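Local coordinates for protein UDP-N-acetylglucosamine 2-epimerase (Methanocaldococcus jannaschii, PDB 4NES) that probably catalyses the reversible epimerization at C-2 of UDP-N-acetylglucosamine to UDP-N-acetylmannosamine, working as a homodimer, at residues S107-R121 against R133-P146. Residues are numbered along the deposited sequence; the frame is centred on the assembly and turned at random.
Sequences SKLKIDVAHVEAGLR and RVLTDHISSYLFAP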
loop_
_atom_site.group_PDB
_atom_site.type_symbol
_atom_site.label_atom_id
_atom_site.label_comp_id
_atom_site.label_asym_id
_atom_site.label_seq_id
_atom_site.Cartn_x
_atom_site.Cartn_y
_atom_site.Cartn_z
ATOM N N SER A 107 -1.718 -2.703 -9.858
ATOM C CA SER A 107 -0.557 -3.511 -9.501
ATOM C C SER A 107 -0.888 -4.997 -9.391
ATOM O O SER A 107 -0.127 -5.837 -9.868
ATOM C CB SER A 107 0.081 -2.998 -8.200
ATOM O OG SER A 107 -0.716 -3.304 -7.078
ATOM N N LYS A 108 -2.022 -5.332 -8.785
ATOM C CA LYS A 108 -2.396 -6.737 -8.654
ATOM C C LYS A 108 -2.860 -7.338 -9.981
ATOM O O LYS A 108 -2.821 -8.548 -10.162
ATOM C CB LYS A 108 -3.475 -6.929 -7.584
ATOM C CG LYS A 108 -3.017 -6.610 -6.154
ATOM C CD LYS A 108 -2.005 -7.649 -5.652
ATOM C CE LYS A 108 -1.581 -7.381 -4.205
ATOM N NZ LYS A 108 -2.676 -7.666 -3.219
ATOM N N LEU A 109 -3.295 -6.487 -10.911
ATOM C CA LEU A 109 -3.677 -6.940 -12.243
ATOM C C LEU A 109 -2.482 -6.969 -13.191
ATOM O O LEU A 109 -2.628 -7.314 -14.366
ATOM C CB LEU A 109 -4.762 -6.039 -12.829
ATOM C CG LEU A 109 -6.157 -6.105 -12.197
ATOM C CD1 LEU A 109 -7.113 -5.153 -12.918
ATOM C CD2 LEU A 109 -6.709 -7.527 -12.200
ATOM N N LYS A 110 -1.310 -6.608 -12.679
ATOM C CA LYS A 110 -0.063 -6.557 -13.448
ATOM C C LYS A 110 -0.119 -5.526 -14.579
ATOM O O LYS A 110 0.456 -5.717 -15.657
ATOM C CB LYS A 110 0.359 -7.949 -13.931
ATOM C CG LYS A 110 0.423 -8.947 -12.780
ATOM C CD LYS A 110 1.035 -10.266 -13.188
ATOM C CE LYS A 110 0.857 -11.278 -12.066
ATOM N NZ LYS A 110 1.762 -12.455 -12.207
ATOM N N ILE A 111 -0.817 -4.426 -14.310
ATOM C CA ILE A 111 -0.889 -3.290 -15.224
ATOM C C ILE A 111 0.065 -2.226 -14.717
ATOM O O ILE A 111 0.000 -1.836 -13.548
ATOM C CB ILE A 111 -2.313 -2.696 -15.262
ATOM C CG1 ILE A 111 -3.307 -3.715 -15.819
ATOM C CG2 ILE A 111 -2.343 -1.399 -16.089
ATOM C CD1 ILE A 111 -4.768 -3.312 -15.652
ATOM N N ASP A 112 0.953 -1.747 -15.583
ATOM C CA ASP A 112 1.923 -0.723 -15.189
ATOM C C ASP A 112 1.247 0.533 -14.644
ATOM O O ASP A 112 0.296 1.056 -15.239
ATOM C CB ASP A 112 2.817 -0.328 -16.368
ATOM C CG ASP A 112 3.816 -1.409 -16.749
ATOM O OD1 ASP A 112 3.903 -2.444 -16.058
ATOM O OD2 ASP A 112 4.528 -1.210 -17.757
ATOM N N VAL A 113 1.757 1.021 -13.517
ATOM C CA VAL A 113 1.255 2.244 -12.908
ATOM C C VAL A 113 2.230 3.396 -13.132
ATOM O O VAL A 113 3.434 3.275 -12.852
ATOM C CB VAL A 113 1.048 2.048 -11.396
ATOM C CG1 VAL A 113 0.662 3.361 -10.724
ATOM C CG2 VAL A 113 -0.006 0.969 -11.150
ATOM N N ALA A 114 1.713 4.505 -13.651
ATOM C CA ALA A 114 2.500 5.723 -13.791
ATOM C C ALA A 114 2.013 6.738 -12.771
ATOM O O ALA A 114 0.852 7.138 -12.793
ATOM C CB ALA A 114 2.359 6.282 -15.196
ATOM N N HIS A 115 2.898 7.133 -11.865
ATOM C CA HIS A 115 2.550 8.042 -10.785
ATOM C C HIS A 115 3.089 9.433 -11.068
ATOM O O HIS A 115 4.305 9.659 -11.066
ATOM C CB HIS A 115 3.102 7.532 -9.453
ATOM C CG HIS A 115 2.606 8.295 -8.274
ATOM N ND1 HIS A 115 3.283 8.317 -7.068
ATOM C CD2 HIS A 115 1.492 9.044 -8.086
ATOM C CE1 HIS A 115 2.617 9.055 -6.204
ATOM N NE2 HIS A 115 1.523 9.514 -6.799
ATOM N N VAL A 116 2.164 10.360 -11.293
ATOM C CA VAL A 116 2.496 11.753 -11.539
ATOM C C VAL A 116 2.594 12.455 -10.190
ATOM O O VAL A 116 1.697 12.317 -9.356
ATOM C CB VAL A 116 1.417 12.405 -12.418
ATOM C CG1 VAL A 116 1.724 13.887 -12.674
ATOM C CG2 VAL A 116 1.281 11.652 -13.738
ATOM N N GLU A 117 3.695 13.171 -9.976
ATOM C CA GLU A 117 4.017 13.834 -8.704
ATOM C C GLU A 117 4.447 12.796 -7.662
ATOM O O GLU A 117 3.890 12.697 -6.564
ATOM C CB GLU A 117 2.883 14.742 -8.209
ATOM C CG GLU A 117 3.326 15.785 -7.196
ATOM C CD GLU A 117 2.157 16.564 -6.632
ATOM O OE1 GLU A 117 1.407 16.023 -5.784
ATOM O OE2 GLU A 117 1.987 17.724 -7.051
ATOM N N ALA A 118 5.468 12.032 -8.033
ATOM C CA ALA A 118 6.022 10.964 -7.227
ATOM C C ALA A 118 7.154 11.481 -6.342
ATOM O O ALA A 118 7.879 12.383 -6.719
ATOM C CB ALA A 118 6.535 9.869 -8.153
ATOM N N GLY A 119 7.307 10.887 -5.165
ATOM C CA GLY A 119 8.486 11.115 -4.356
ATOM C C GLY A 119 8.400 12.252 -3.361
ATOM O O GLY A 119 9.350 12.493 -2.620
ATOM N N LEU A 120 7.288 12.981 -3.346
ATOM C CA LEU A 120 7.128 14.042 -2.355
ATOM C C LEU A 120 7.026 13.407 -0.965
ATOM O O LEU A 120 6.358 12.381 -0.788
ATOM C CB LEU A 120 5.891 14.889 -2.637
ATOM C CG LEU A 120 5.945 15.886 -3.798
ATOM C CD1 LEU A 120 6.179 15.210 -5.120
ATOM C CD2 LEU A 120 4.648 16.686 -3.839
ATOM N N ARG A 121 7.705 13.993 0.019
ATOM C CA ARG A 121 7.651 13.472 1.387
ATOM C C ARG A 121 7.564 14.595 2.411
ATOM O O ARG A 121 8.370 15.527 2.387
ATOM C CB ARG A 121 8.885 12.612 1.697
ATOM C CG ARG A 121 9.078 11.375 0.807
ATOM C CD ARG A 121 8.048 10.294 1.136
ATOM N NE ARG A 121 8.259 9.086 0.344
ATOM C CZ ARG A 121 7.675 8.838 -0.824
ATOM N NH1 ARG A 121 6.825 9.710 -1.359
ATOM N NH2 ARG A 121 7.944 7.702 -1.460
ATOM N N ARG A 133 0.898 8.343 -0.807
ATOM C CA ARG A 133 1.963 8.612 -1.756
ATOM C C ARG A 133 3.108 7.612 -1.628
ATOM O O ARG A 133 3.633 7.156 -2.637
ATOM C CB ARG A 133 2.478 10.039 -1.597
ATOM C CG ARG A 133 3.201 10.581 -2.821
ATOM C CD ARG A 133 3.784 11.976 -2.572
ATOM N NE ARG A 133 2.821 12.884 -1.946
ATOM C CZ ARG A 133 2.798 13.159 -0.642
ATOM N NH1 ARG A 133 3.697 12.613 0.166
ATOM N NH2 ARG A 133 1.887 13.986 -0.137
ATOM N N VAL A 134 3.493 7.284 -0.401
ATOM C CA VAL A 134 4.560 6.311 -0.176
ATOM C C VAL A 134 4.171 4.951 -0.759
ATOM O O VAL A 134 4.939 4.351 -1.515
ATOM C CB VAL A 134 4.912 6.170 1.318
ATOM C CG1 VAL A 134 5.852 4.981 1.546
ATOM C CG2 VAL A 134 5.548 7.443 1.855
ATOM N N LEU A 135 2.969 4.485 -0.446
ATOM C CA LEU A 135 2.532 3.183 -0.938
ATOM C C LEU A 135 2.458 3.160 -2.460
ATOM O O LEU A 135 2.944 2.233 -3.112
ATOM C CB LEU A 135 1.182 2.805 -0.331
ATOM C CG LEU A 135 1.201 2.607 1.186
ATOM C CD1 LEU A 135 -0.146 2.088 1.650
ATOM C CD2 LEU A 135 2.305 1.660 1.615
ATOM N N THR A 136 1.884 4.215 -3.035
ATOM C CA THR A 136 1.764 4.300 -4.482
ATOM C C THR A 136 3.138 4.289 -5.146
ATOM O O THR A 136 3.336 3.596 -6.157
ATOM C CB THR A 136 0.990 5.559 -4.893
ATOM O OG1 THR A 136 -0.354 5.465 -4.402
ATOM C CG2 THR A 136 0.947 5.688 -6.399
ATOM N N ASP A 137 4.081 5.046 -4.590
ATOM C CA ASP A 137 5.425 5.093 -5.170
ATOM C C ASP A 137 6.039 3.694 -5.226
ATOM O O ASP A 137 6.733 3.359 -6.181
ATOM C CB ASP A 137 6.344 6.051 -4.389
ATOM C CG ASP A 137 6.061 7.519 -4.678
ATOM O OD1 ASP A 137 5.453 7.816 -5.721
ATOM O OD2 ASP A 137 6.473 8.368 -3.858
ATOM N N HIS A 138 5.773 2.868 -4.218
ATOM C CA HIS A 138 6.386 1.557 -4.174
ATOM C C HIS A 138 5.735 0.508 -5.058
ATOM O O HIS A 138 6.246 -0.603 -5.166
ATOM C CB HIS A 138 6.502 1.079 -2.730
ATOM C CG HIS A 138 7.606 1.744 -1.995
ATOM N ND1 HIS A 138 8.879 1.232 -1.945
ATOM C CD2 HIS A 138 7.651 2.930 -1.331
ATOM C CE1 HIS A 138 9.663 2.052 -1.262
ATOM N NE2 HIS A 138 8.933 3.092 -0.881
ATOM N N ILE A 139 4.624 0.853 -5.702
ATOM C CA ILE A 139 4.051 -0.053 -6.699
ATOM C C ILE A 139 3.985 0.568 -8.092
ATOM O O ILE A 139 3.316 0.040 -8.984
ATOM C CB ILE A 139 2.670 -0.600 -6.277
ATOM C CG1 ILE A 139 1.783 0.530 -5.769
ATOM C CG2 ILE A 139 2.829 -1.697 -5.224
ATOM C CD1 ILE A 139 0.390 0.077 -5.389
ATOM N N SER A 140 4.700 1.668 -8.294
ATOM C CA SER A 140 4.690 2.350 -9.589
ATOM C C SER A 140 5.790 1.852 -10.513
ATOM O O SER A 140 6.893 1.549 -10.069
ATOM C CB SER A 140 4.867 3.854 -9.386
ATOM O OG SER A 140 3.724 4.414 -8.778
ATOM N N SER A 141 5.484 1.797 -11.805
ATOM C CA SER A 141 6.473 1.457 -12.818
ATOM C C SER A 141 7.159 2.695 -13.399
ATOM O O SER A 141 8.303 2.621 -13.853
ATOM C CB SER A 141 5.816 0.648 -13.932
ATOM O OG SER A 141 5.468 -0.640 -13.459
ATOM N N TYR A 142 6.460 3.824 -13.379
ATOM C CA TYR A 142 7.031 5.105 -13.777
ATOM C C TYR A 142 6.767 6.078 -12.645
ATOM O O TYR A 142 5.620 6.230 -12.205
ATOM C CB TYR A 142 6.368 5.643 -15.048
ATOM C CG TYR A 142 6.468 4.743 -16.250
ATOM C CD1 TYR A 142 5.556 3.716 -16.440
ATOM C CD2 TYR A 142 7.455 4.937 -17.211
ATOM C CE1 TYR A 142 5.629 2.898 -17.541
ATOM C CE2 TYR A 142 7.532 4.111 -18.324
ATOM C CZ TYR A 142 6.614 3.099 -18.477
ATOM O OH TYR A 142 6.671 2.268 -19.575
ATOM N N LEU A 143 7.819 6.755 -12.190
ATOM C CA LEU A 143 7.709 7.706 -11.091
ATOM C C LEU A 143 8.113 9.061 -11.623
ATOM O O LEU A 143 9.294 9.311 -11.881
ATOM C CB LEU A 143 8.593 7.291 -9.921
ATOM C CG LEU A 143 8.041 6.015 -9.281
ATOM C CD1 LEU A 143 8.798 4.786 -9.719
ATOM C CD2 LEU A 143 8.008 6.116 -7.771
ATOM N N PHE A 144 7.120 9.912 -11.835
ATOM C CA PHE A 144 7.362 11.227 -12.405
ATOM C C PHE A 144 7.551 12.221 -11.275
ATOM O O PHE A 144 6.591 12.762 -10.732
ATOM C CB PHE A 144 6.218 11.609 -13.348
ATOM C CG PHE A 144 6.116 10.701 -14.535
ATOM C CD1 PHE A 144 7.140 10.671 -15.469
ATOM C CD2 PHE A 144 5.030 9.849 -14.701
ATOM C CE1 PHE A 144 7.075 9.833 -16.569
ATOM C CE2 PHE A 144 4.953 9.012 -15.802
ATOM C CZ PHE A 144 5.978 8.998 -16.735
ATOM N N ALA A 145 8.814 12.437 -10.922
ATOM C CA ALA A 145 9.191 13.277 -9.796
ATOM C C ALA A 145 9.274 14.737 -10.226
ATOM O O ALA A 145 9.719 15.045 -11.335
ATOM C CB ALA A 145 10.524 12.810 -9.222
ATOM N N PRO A 146 8.823 15.656 -9.365
ATOM C CA PRO A 146 8.848 17.060 -9.809
ATOM C C PRO A 146 10.220 17.703 -9.642
ATOM O O PRO A 146 10.522 18.669 -10.349
ATOM C CB PRO A 146 7.829 17.735 -8.887
ATOM C CG PRO A 146 7.867 16.887 -7.640
ATOM C CD PRO A 146 8.042 15.474 -8.131
HETATM O O HOH W 1 3.378 -0.636 -11.652
HETATM O O HOH W 2 1.938 13.767 -4.393
#
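His115 has CG anti to its own N (chi1 -171°), and Asp137 has CG anti to its carbonyl carbon (chi1 -76°); these turns bring ring and carboxylate together. His115 ND1 donates to Asp137 OD1 at 2.6 Å, and OD1 lies nearly in the ring plane. Thr136 CG2 sits over the centre of one ring face, 3.5 Å from the centroid, a CH-pi contact. His115 NE2 is hydrogen-bonded to Gly94 O, so both ring nitrogens are held. In a salt bridge, Arg121 NH1 and NH2 both meet Asp137 OD2 end-on, each at 2.9 Å, and Gly119 N adds a third bond at 3.0 Å. Val134 CG2 lies over one guanidinium face, offset toward the rim. Arg121 NE pairs with Glu157. Replacing Asp137 by an alanine is likely to leave Arg121 NH1 and NH2 without this carboxylate oxygen and His115 ND1 without its acceptor. The segments belong to a beta-alpha-beta unit of the N-terminal Rossmann-like domain of this GT-B fold. Strands 112-116 and 142-145 run parallel, with His115 N to Tyr142 O and Phe144 N to His115 O both 2.9 Å. On the sheet face away from helix 128-138, Ala114 CB meets the Phe144 ring edge at CE2 (3.8 Å). Water 2 joins Arg133 NE to Glu117 OE1; Asp95 pairs with Arg133 NH2.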